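Local coordinates for 2-oxoglutarate (2OG) and Fe(II)-dependent oxygenase superfamily protein (Arabidopsis thaliana, PDB 6KWA) that probably catalyses the 2-oxoglutarate-dependent oxidation of the auxin indole-3-acetic acid to inactive 2-oxoindole-3-acetic acid, at residues 18-23 against 220-225; 45-50 against 109-114; 113-118 against 241-246. All coordinates share one frame; numbering follows the deposited sequence.

Contact 1 of 3, residues 18-23 against 220-225; sequences KIREAS and NGRLCN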
loop_
_atom_site.group_PDB
_atom_site.type_symbol
_atom_site.label_atom_id
_atom_site.label_comp_id
_atom_site.label_asym_id
_atom_site.label_seq_id
_atom_site.Cartn_x
_atom_site.Cartn_y
_atom_site.Cartn_z
ATOM N N LYS A 18 -8.058 -16.977 -7.137
ATOM C CA LYS A 18 -6.799 -16.934 -6.398
ATOM C C LYS A 18 -6.686 -15.624 -5.630
ATOM O O LYS A 18 -6.216 -15.618 -4.507
ATOM C CB LYS A 18 -5.592 -17.113 -7.337
ATOM C CG LYS A 18 -5.237 -18.576 -7.599
ATOM C CD LYS A 18 -4.235 -18.697 -8.745
ATOM C CE LYS A 18 -3.825 -20.141 -8.985
ATOM N NZ LYS A 18 -2.784 -20.222 -10.072
ATOM N N ILE A 19 -7.098 -14.510 -6.231
ATOM C CA ILE A 19 -7.032 -13.244 -5.519
ATOM C C ILE A 19 -7.940 -13.298 -4.286
ATOM O O ILE A 19 -7.517 -12.998 -3.150
ATOM C CB ILE A 19 -7.400 -12.082 -6.439
ATOM C CG1 ILE A 19 -6.209 -11.800 -7.360
ATOM C CG2 ILE A 19 -7.749 -10.818 -5.619
ATOM C CD1 ILE A 19 -6.540 -10.987 -8.625
ATOM N N ARG A 20 -9.170 -13.718 -4.496
ATOM C CA ARG A 20 -10.135 -13.763 -3.419
ATOM C C ARG A 20 -9.658 -14.657 -2.259
ATOM O O ARG A 20 -9.769 -14.284 -1.106
ATOM C CB ARG A 20 -11.458 -14.283 -3.940
ATOM C CG ARG A 20 -12.445 -14.634 -2.838
ATOM C CD ARG A 20 -13.806 -15.017 -3.460
ATOM N NE ARG A 20 -14.667 -15.674 -2.484
ATOM C CZ ARG A 20 -15.890 -16.111 -2.753
ATOM N NH1 ARG A 20 -16.389 -15.979 -3.969
ATOM N NH2 ARG A 20 -16.612 -16.679 -1.813
ATOM N N GLU A 21 -9.076 -15.809 -2.554
ATOM C CA GLU A 21 -8.773 -16.728 -1.469
ATOM C C GLU A 21 -7.535 -16.290 -0.718
ATOM O O GLU A 21 -7.465 -16.460 0.504
ATOM C CB GLU A 21 -8.575 -18.163 -1.982
ATOM C CG GLU A 21 -9.881 -18.943 -2.093
ATOM C CD GLU A 21 -9.801 -20.144 -3.022
ATOM O OE1 GLU A 21 -8.729 -20.800 -3.092
ATOM O OE2 GLU A 21 -10.838 -20.468 -3.638
ATOM N N ALA A 22 -6.590 -15.683 -1.425
ATOM C CA ALA A 22 -5.464 -15.049 -0.752
ATOM C C ALA A 22 -5.949 -13.978 0.208
ATOM O O ALA A 22 -5.565 -13.946 1.390
ATOM C CB ALA A 22 -4.513 -14.442 -1.781
ATOM N N SER A 23 -6.847 -13.139 -0.293
ATOM C CA SER A 23 -7.334 -11.991 0.457
ATOM C C SER A 23 -8.200 -12.365 1.655
ATOM O O SER A 23 -8.241 -11.652 2.641
ATOM C CB SER A 23 -8.144 -11.104 -0.477
ATOM O OG SER A 23 -7.329 -10.582 -1.514
ATOM N N ASN A 220 -18.088 -7.316 4.704
ATOM C CA ASN A 220 -18.745 -7.806 5.910
ATOM C C ASN A 220 -17.964 -8.912 6.595
ATOM O O ASN A 220 -18.521 -9.951 6.926
ATOM C CB ASN A 220 -20.165 -8.277 5.588
ATOM C CG ASN A 220 -21.016 -8.447 6.838
ATOM O OD1 ASN A 220 -20.884 -7.692 7.792
ATOM N ND2 ASN A 220 -21.886 -9.447 6.836
ATOM N N GLY A 221 -16.670 -8.681 6.807
ATOM C CA GLY A 221 -15.830 -9.600 7.559
ATOM C C GLY A 221 -15.098 -10.660 6.752
ATOM O O GLY A 221 -14.289 -11.410 7.278
ATOM N N ARG A 222 -15.329 -10.707 5.451
ATOM C CA ARG A 222 -14.733 -11.777 4.652
ATOM C C ARG A 222 -13.257 -11.518 4.320
ATOM O O ARG A 222 -12.419 -12.417 4.415
ATOM C CB ARG A 222 -15.573 -11.972 3.414
ATOM C CG ARG A 222 -16.946 -12.389 3.853
ATOM C CD ARG A 222 -17.932 -12.348 2.762
ATOM N NE ARG A 222 -17.971 -13.636 2.137
ATOM C CZ ARG A 222 -19.054 -14.386 2.088
ATOM N NH1 ARG A 222 -20.187 -13.927 2.610
ATOM N NH2 ARG A 222 -18.988 -15.576 1.493
ATOM N N LEU A 223 -12.953 -10.321 3.837
ATOM C CA LEU A 223 -11.573 -9.975 3.535
ATOM C C LEU A 223 -10.779 -9.736 4.837
ATOM O O LEU A 223 -11.261 -9.066 5.754
ATOM C CB LEU A 223 -11.547 -8.753 2.614
ATOM C CG LEU A 223 -12.273 -9.011 1.285
ATOM C CD1 LEU A 223 -12.446 -7.730 0.466
ATOM C CD2 LEU A 223 -11.547 -10.078 0.470
ATOM N N CYS A 224 -9.585 -10.322 4.928
ATOM C CA CYS A 224 -8.689 -10.165 6.079
ATOM C C CYS A 224 -7.913 -8.839 6.108
ATOM O O CYS A 224 -7.101 -8.560 5.210
ATOM C CB CYS A 224 -7.699 -11.316 6.124
ATOM S SG CYS A 224 -6.551 -11.176 7.536
ATOM N N ASN A 225 -8.166 -7.986 7.089
ATOM C CA ASN A 225 -7.331 -6.790 7.199
ATOM C C ASN A 225 -6.032 -7.168 7.919
ATOM O O ASN A 225 -5.949 -7.158 9.153
ATOM C CB ASN A 225 -8.076 -5.657 7.919
ATOM C CG ASN A 225 -8.625 -6.083 9.280
ATOM O OD1 ASN A 225 -8.873 -7.263 9.520
ATOM N ND2 ASN A 225 -8.789 -5.114 10.183
#
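Ser23, on the helix 12-25, meets Leu223 and Cys224 in the loop that leads from the helix 213-218 to the strand 228-231; the CA atoms of Ser23 and Leu223 lie 5.6 Å apart. One backbone hydrogen bond joins the two segments, from Cys224 N to Ser23 O at 3.0 Å, and it is nearly straight, with 163° at the hydrogen. Beside it the CB of Cys224 rests against the same carbonyl oxygen. Ser23 CB packs on the CD2 methyl of Leu223 at 3.7 Å. The Ser23 hydroxyl turns back into its own helix: with chi1 at -64°, OG lies beside the backbone N and donates to Ile19 O at 2.9 Å from above the carbonyl plane. Ile19 O thus accepts two bonds, since Ser23 N also reaches it. Leu130 of the helix 106-133 touches both Ser23 and Leu223. At the margin Arg20 NH2 and Arg222 NH2 are 4.2 Å apart, like charges whose closeness is probably eased by the salt bridge of Arg20 NE to Glu24, while Ser133 O holds NH1 of Arg20. At the start of this loop, Asn220, with positive phi, is the C-prime residue of the Schellman motif that ends the helix 213-218. The contact ties an N-terminal helix to the loop before His228, a metal ligand of the double-stranded beta-helix fold.

Contact 2 of 3, residues 45-50 against 109-114; sequences KKTVID and REIMVK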
loop_
_atom_site.group_PDB
_atom_site.type_symbol
_atom_site.label_atom_id
_atom_site.label_comp_id
_atom_site.label_asym_id
_atom_site.label_seq_id
_atom_site.Cartn_x
_atom_site.Cartn_y
_atom_site.Cartn_z
ATOM N N LYS A 45 12.037 4.871 -7.119
ATOM C CA LYS A 45 12.813 4.669 -5.901
ATOM C C LYS A 45 14.016 5.641 -5.812
ATOM O O LYS A 45 14.354 6.119 -4.723
ATOM C CB LYS A 45 13.294 3.227 -5.799
ATOM C CG LYS A 45 13.949 2.934 -4.473
ATOM C CD LYS A 45 14.628 1.579 -4.445
ATOM C CE LYS A 45 15.356 1.364 -3.127
ATOM N NZ LYS A 45 16.265 0.180 -3.208
ATOM N N LYS A 46 14.649 5.946 -6.943
ATOM C CA LYS A 46 15.758 6.888 -6.935
ATOM C C LYS A 46 15.239 8.284 -6.588
ATOM O O LYS A 46 15.866 9.018 -5.824
ATOM C CB LYS A 46 16.450 6.933 -8.299
ATOM C CG LYS A 46 17.133 5.650 -8.760
ATOM C CD LYS A 46 17.821 5.927 -10.115
ATOM C CE LYS A 46 18.638 4.748 -10.614
ATOM N NZ LYS A 46 17.693 3.693 -11.101
ATOM N N THR A 47 14.097 8.650 -7.165
ATOM C CA THR A 47 13.473 9.945 -6.869
ATOM C C THR A 47 13.211 10.036 -5.359
ATOM O O THR A 47 13.437 11.073 -4.758
ATOM C CB THR A 47 12.165 10.137 -7.653
ATOM O OG1 THR A 47 12.447 10.111 -9.049
ATOM C CG2 THR A 47 11.466 11.455 -7.327
ATOM N N VAL A 48 12.738 8.933 -4.770
ATOM C CA VAL A 48 12.413 8.867 -3.350
ATOM C C VAL A 48 13.630 9.091 -2.454
ATOM O O VAL A 48 13.574 9.833 -1.474
ATOM C CB VAL A 48 11.793 7.500 -2.971
ATOM C CG1 VAL A 48 11.864 7.281 -1.451
ATOM C CG2 VAL A 48 10.337 7.396 -3.483
ATOM N N ILE A 49 14.713 8.397 -2.771
ATOM C CA ILE A 49 15.951 8.595 -2.059
ATOM C C ILE A 49 16.344 10.066 -2.173
ATOM O O ILE A 49 16.761 10.688 -1.197
ATOM C CB ILE A 49 17.045 7.673 -2.594
ATOM C CG1 ILE A 49 16.665 6.220 -2.305
ATOM C CG2 ILE A 49 18.375 8.006 -1.969
ATOM C CD1 ILE A 49 17.599 5.180 -2.947
ATOM N N ASP A 50 16.176 10.634 -3.359
ATOM C CA ASP A 50 16.530 12.023 -3.564
ATOM C C ASP A 50 15.580 13.006 -2.854
ATOM O O ASP A 50 16.027 14.021 -2.308
ATOM C CB ASP A 50 16.566 12.360 -5.050
ATOM C CG ASP A 50 17.362 13.627 -5.322
ATOM O OD1 ASP A 50 18.558 13.631 -4.956
ATOM O OD2 ASP A 50 16.809 14.622 -5.846
ATOM N N ARG A 109 9.245 15.142 -11.589
ATOM C CA ARG A 109 7.831 15.439 -11.639
ATOM C C ARG A 109 7.176 14.445 -12.560
ATOM O O ARG A 109 6.130 13.891 -12.228
ATOM C CB ARG A 109 7.567 16.865 -12.115
ATOM C CG ARG A 109 6.093 17.231 -12.184
ATOM C CD ARG A 109 5.899 18.675 -12.577
ATOM N NE ARG A 109 6.639 19.571 -11.689
ATOM C CZ ARG A 109 6.085 20.235 -10.683
ATOM N NH1 ARG A 109 4.788 20.088 -10.429
ATOM N NH2 ARG A 109 6.819 21.033 -9.923
ATOM N N GLU A 110 7.828 14.167 -13.687
ATOM C CA GLU A 110 7.219 13.309 -14.688
ATOM C C GLU A 110 7.203 11.838 -14.243
ATOM O O GLU A 110 6.254 11.093 -14.540
ATOM C CB GLU A 110 7.968 13.449 -16.007
ATOM C CG GLU A 110 7.334 14.457 -16.951
ATOM C CD GLU A 110 7.869 14.334 -18.371
ATOM O OE1 GLU A 110 8.849 13.579 -18.566
ATOM O OE2 GLU A 110 7.314 14.988 -19.287
ATOM N N ILE A 111 8.245 11.439 -13.521
ATOM C CA ILE A 111 8.326 10.106 -12.939
ATOM C C ILE A 111 7.171 9.864 -11.967
ATOM O O ILE A 111 6.524 8.817 -11.982
ATOM C CB ILE A 111 9.669 9.900 -12.239
ATOM C CG1 ILE A 111 10.780 9.887 -13.301
ATOM C CG2 ILE A 111 9.657 8.606 -11.406
ATOM C CD1 ILE A 111 12.177 9.947 -12.728
ATOM N N MET A 112 6.911 10.865 -11.144
ATOM C CA MET A 112 5.886 10.805 -10.133
ATOM C C MET A 112 4.501 10.703 -10.776
ATOM O O MET A 112 3.641 9.933 -10.345
ATOM C CB MET A 112 5.968 12.052 -9.256
ATOM C CG MET A 112 5.341 11.918 -7.907
ATOM S SD MET A 112 6.606 11.617 -6.682
ATOM C CE MET A 112 7.823 12.841 -7.155
ATOM N N VAL A 113 4.297 11.495 -11.808
ATOM C CA VAL A 113 3.016 11.561 -12.489
ATOM C C VAL A 113 2.695 10.228 -13.156
ATOM O O VAL A 113 1.559 9.747 -13.094
ATOM C CB VAL A 113 3.014 12.728 -13.519
ATOM C CG1 VAL A 113 1.859 12.606 -14.544
ATOM C CG2 VAL A 113 2.953 14.043 -12.778
ATOM N N LYS A 114 3.713 9.622 -13.761
ATOM C CA LYS A 114 3.544 8.361 -14.460
ATOM C C LYS A 114 3.471 7.169 -13.465
ATOM O O LYS A 114 2.786 6.176 -13.730
ATOM C CB LYS A 114 4.667 8.183 -15.485
ATOM C CG LYS A 114 4.573 9.163 -16.670
ATOM C CD LYS A 114 3.100 9.474 -17.056
ATOM C CE LYS A 114 2.953 10.785 -17.883
ATOM N NZ LYS A 114 1.624 10.960 -18.554
#
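Thr47 faces Ile111 and Met112 where the helices 38-51 and 106-133 meet, with no hydrogen bond between the segments; the nearest CA atoms, of Thr47 and Ile111, are 8.0 Å apart. This is helix-helix packing on the outside of the double-stranded beta-helix fold. Its small interface rests on one threonine set against two larger side chains. The two branches of Thr47 divide the work. Its hydroxyl side meets Ile111, with Thr47 OG1 3.7 Å from Ile111 CD1 and 4.0 Å from Ile111 CG2, as the two side chains run past each other in opposite senses. Its methyl branch turns to Met112. The chi1 of -61° sets OG1 beside the backbone N of Thr47, and there the hydroxyl bonds to Glu43 O one turn earlier, so its polar need is met within its own helix while its flank can lie against an aliphatic methyl. Ile111 likewise extends to Leu40 and Glu43. The Met112 side chain also touches Met44 and Leu51 of the helix 38-51, Phe98 of the helix 92-101 and Phe149 of the strand 147-155, which places it at a junction of helices and sheet. Met112 reaches the threonine by a bent chain: CG leaves anti to the backbone N (chi1 -159°), and turns at chi2 and chi3 bring the terminal methyl round, so that Met112 CE lies 3.9 Å from Thr47 CG2.

Contact 3 of 3, residues 113-118 against 241-246; sequences VKYAKA and IASFLL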
loop_
_atom_site.group_PDB
_atom_site.type_symbol
_atom_site.label_atom_id
_atom_site.label_comp_id
_atom_site.label_asym_id
_atom_site.label_seq_id
_atom_site.Cartn_x
_atom_site.Cartn_y
_atom_site.Cartn_z
ATOM N N VAL A 113 4.297 11.495 -11.808
ATOM C CA VAL A 113 3.016 11.561 -12.489
ATOM C C VAL A 113 2.695 10.228 -13.156
ATOM O O VAL A 113 1.559 9.747 -13.094
ATOM C CB VAL A 113 3.014 12.728 -13.519
ATOM C CG1 VAL A 113 1.859 12.606 -14.544
ATOM C CG2 VAL A 113 2.953 14.043 -12.778
ATOM N N LYS A 114 3.713 9.622 -13.761
ATOM C CA LYS A 114 3.544 8.361 -14.460
ATOM C C LYS A 114 3.471 7.169 -13.465
ATOM O O LYS A 114 2.786 6.176 -13.730
ATOM C CB LYS A 114 4.667 8.183 -15.485
ATOM C CG LYS A 114 4.573 9.163 -16.670
ATOM C CD LYS A 114 3.100 9.474 -17.056
ATOM C CE LYS A 114 2.953 10.785 -17.883
ATOM N NZ LYS A 114 1.624 10.960 -18.554
ATOM N N TYR A 115 4.217 7.239 -12.362
ATOM C CA TYR A 115 4.111 6.243 -11.296
ATOM C C TYR A 115 2.723 6.254 -10.651
ATOM O O TYR A 115 2.109 5.207 -10.456
ATOM C CB TYR A 115 5.150 6.491 -10.217
ATOM C CG TYR A 115 5.254 5.371 -9.216
ATOM C CD1 TYR A 115 6.117 4.307 -9.437
ATOM C CD2 TYR A 115 4.492 5.370 -8.049
ATOM C CE1 TYR A 115 6.234 3.275 -8.502
ATOM C CE2 TYR A 115 4.596 4.349 -7.130
ATOM C CZ TYR A 115 5.466 3.312 -7.358
ATOM O OH TYR A 115 5.568 2.302 -6.443
ATOM N N ALA A 116 2.249 7.447 -10.308
ATOM C CA ALA A 116 0.937 7.612 -9.709
ATOM C C ALA A 116 -0.150 6.984 -10.564
ATOM O O ALA A 116 -1.023 6.273 -10.060
ATOM C CB ALA A 116 0.625 9.100 -9.478
ATOM N N LYS A 117 -0.096 7.235 -11.862
ATOM C CA LYS A 117 -1.179 6.794 -12.716
ATOM C C LYS A 117 -1.093 5.279 -12.923
ATOM O O LYS A 117 -2.108 4.601 -12.924
ATOM C CB LYS A 117 -1.121 7.569 -14.037
ATOM C CG LYS A 117 -1.585 6.868 -15.302
ATOM C CD LYS A 117 -1.678 7.959 -16.405
ATOM C CE LYS A 117 -2.052 7.438 -17.775
ATOM N NZ LYS A 117 -3.505 7.137 -17.831
ATOM N N ALA A 118 0.123 4.745 -13.018
ATOM C CA ALA A 118 0.320 3.316 -13.197
ATOM C C ALA A 118 -0.082 2.517 -11.972
ATOM O O ALA A 118 -0.706 1.469 -12.099
ATOM C CB ALA A 118 1.773 3.022 -13.543
ATOM N N ILE A 241 7.765 2.444 -1.058
ATOM C CA ILE A 241 6.720 3.283 -1.616
ATOM C C ILE A 241 5.375 2.603 -1.421
ATOM O O ILE A 241 5.187 1.477 -1.916
ATOM C CB ILE A 241 6.928 3.515 -3.112
ATOM C CG1 ILE A 241 8.371 3.941 -3.385
ATOM C CG2 ILE A 241 5.906 4.476 -3.610
ATOM C CD1 ILE A 241 8.845 3.652 -4.831
ATOM N N ALA A 242 4.434 3.275 -0.749
ATOM C CA ALA A 242 3.108 2.678 -0.500
ATOM C C ALA A 242 2.024 3.505 -1.150
ATOM O O ALA A 242 2.055 4.746 -1.102
ATOM C CB ALA A 242 2.837 2.546 0.997
ATOM N N SER A 243 1.085 2.825 -1.810
ATOM C CA SER A 243 -0.058 3.510 -2.402
ATOM C C SER A 243 -1.331 2.932 -1.827
ATOM O O SER A 243 -1.584 1.756 -1.976
ATOM C CB SER A 243 -0.061 3.385 -3.914
ATOM O OG SER A 243 1.202 3.733 -4.446
ATOM N N PHE A 244 -2.113 3.763 -1.152
ATOM C CA PHE A 244 -3.294 3.304 -0.429
ATOM C C PHE A 244 -4.574 3.643 -1.168
ATOM O O PHE A 244 -4.854 4.805 -1.402
ATOM C CB PHE A 244 -3.381 3.935 0.957
ATOM C CG PHE A 244 -2.179 3.714 1.824
ATOM C CD1 PHE A 244 -2.048 2.548 2.559
ATOM C CD2 PHE A 244 -1.213 4.702 1.964
ATOM C CE1 PHE A 244 -0.959 2.356 3.386
ATOM C CE2 PHE A 244 -0.120 4.514 2.799
ATOM C CZ PHE A 244 0.005 3.348 3.504
ATOM N N LEU A 245 -5.350 2.632 -1.525
ATOM C CA LEU A 245 -6.706 2.886 -1.959
ATOM C C LEU A 245 -7.526 2.963 -0.676
ATOM O O LEU A 245 -7.535 2.013 0.119
ATOM C CB LEU A 245 -7.224 1.786 -2.884
ATOM C CG LEU A 245 -8.687 1.980 -3.278
ATOM C CD1 LEU A 245 -8.830 3.227 -4.107
ATOM C CD2 LEU A 245 -9.247 0.782 -4.014
ATOM N N LEU A 246 -8.119 4.123 -0.425
ATOM C CA LEU A 246 -8.874 4.357 0.811
ATOM C C LEU A 246 -10.362 4.109 0.603
ATOM O O LEU A 246 -10.802 3.813 -0.500
ATOM C CB LEU A 246 -8.648 5.788 1.307
ATOM C CG LEU A 246 -7.191 6.219 1.451
ATOM C CD1 LEU A 246 -7.100 7.688 1.827
ATOM C CD2 LEU A 246 -6.517 5.348 2.496
HETATM O O HOH W 1 3.152 1.930 -4.632
#
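Tyr115 reaches from the helix 106-133 to Ile241 and Ser243 on the strand 237-245, so that the helix packs on the larger sheet of the double-stranded beta-helix fold. The apolar part of the contact is the end of the tyrosine ring against Ile241. The CG2 methyl of Ile241 sits 3.8 Å from CE2 and 3.6 Å from OH of Tyr115, approaching the ring obliquely. Ile241 CD1 also comes within 3.9 Å of Tyr115 OH, so two methyls of Ile241 lie against the hydroxyl from one side. The phenol gets there because CG of Tyr115 stands anti to the backbone N (chi1 -170°), which carries the ring from the helix to the strand. Phe149 and Met44 touch both Tyr115 and Ile241, enclosing the pair between a neighbouring strand and the helix 38-51. The polar part runs through one water. No direct hydrogen bond joins the segments; instead this water donates to Tyr115 OH at 3.0 Å and makes a weak, long bond to Ile241 O. The tyrosine hydroxyl has a further partner in Gln179 of the adjacent strand 175-179. A phenylalanine in place of Tyr115 lacks the hydroxyl that the water and Gln179 share, and would probably leave these buried polar atoms less well satisfied. On the strand side, the water is hydrogen-bonded to Ser243 OG at 2.7 Å.

The helix 106-133 joins contacts 2 and 3: their centres are 11 Å apart, and they share Val113 and Lys114. They also touch directly, Val48 CG2 lying 4.0 Å from Ile241 CG1, so the helix 38-51 and the strand 237-245 pack together as well. Contact 1 stands apart, with its centre 32 Å from that of contact 2 and on the opposite side of the chain's centre; its nearest atoms are about 10 Å from contact 3. Neither contact 1 nor contact 3 reaches the metal site of His169, Asp171 and His228: the magnesium ion is about 13 Å from the Cys224 side chain and about 12 Å from that of Ser243. Ile241 follows Ser240, which binds 2-oxoglutarate, although that ligand is absent from this model.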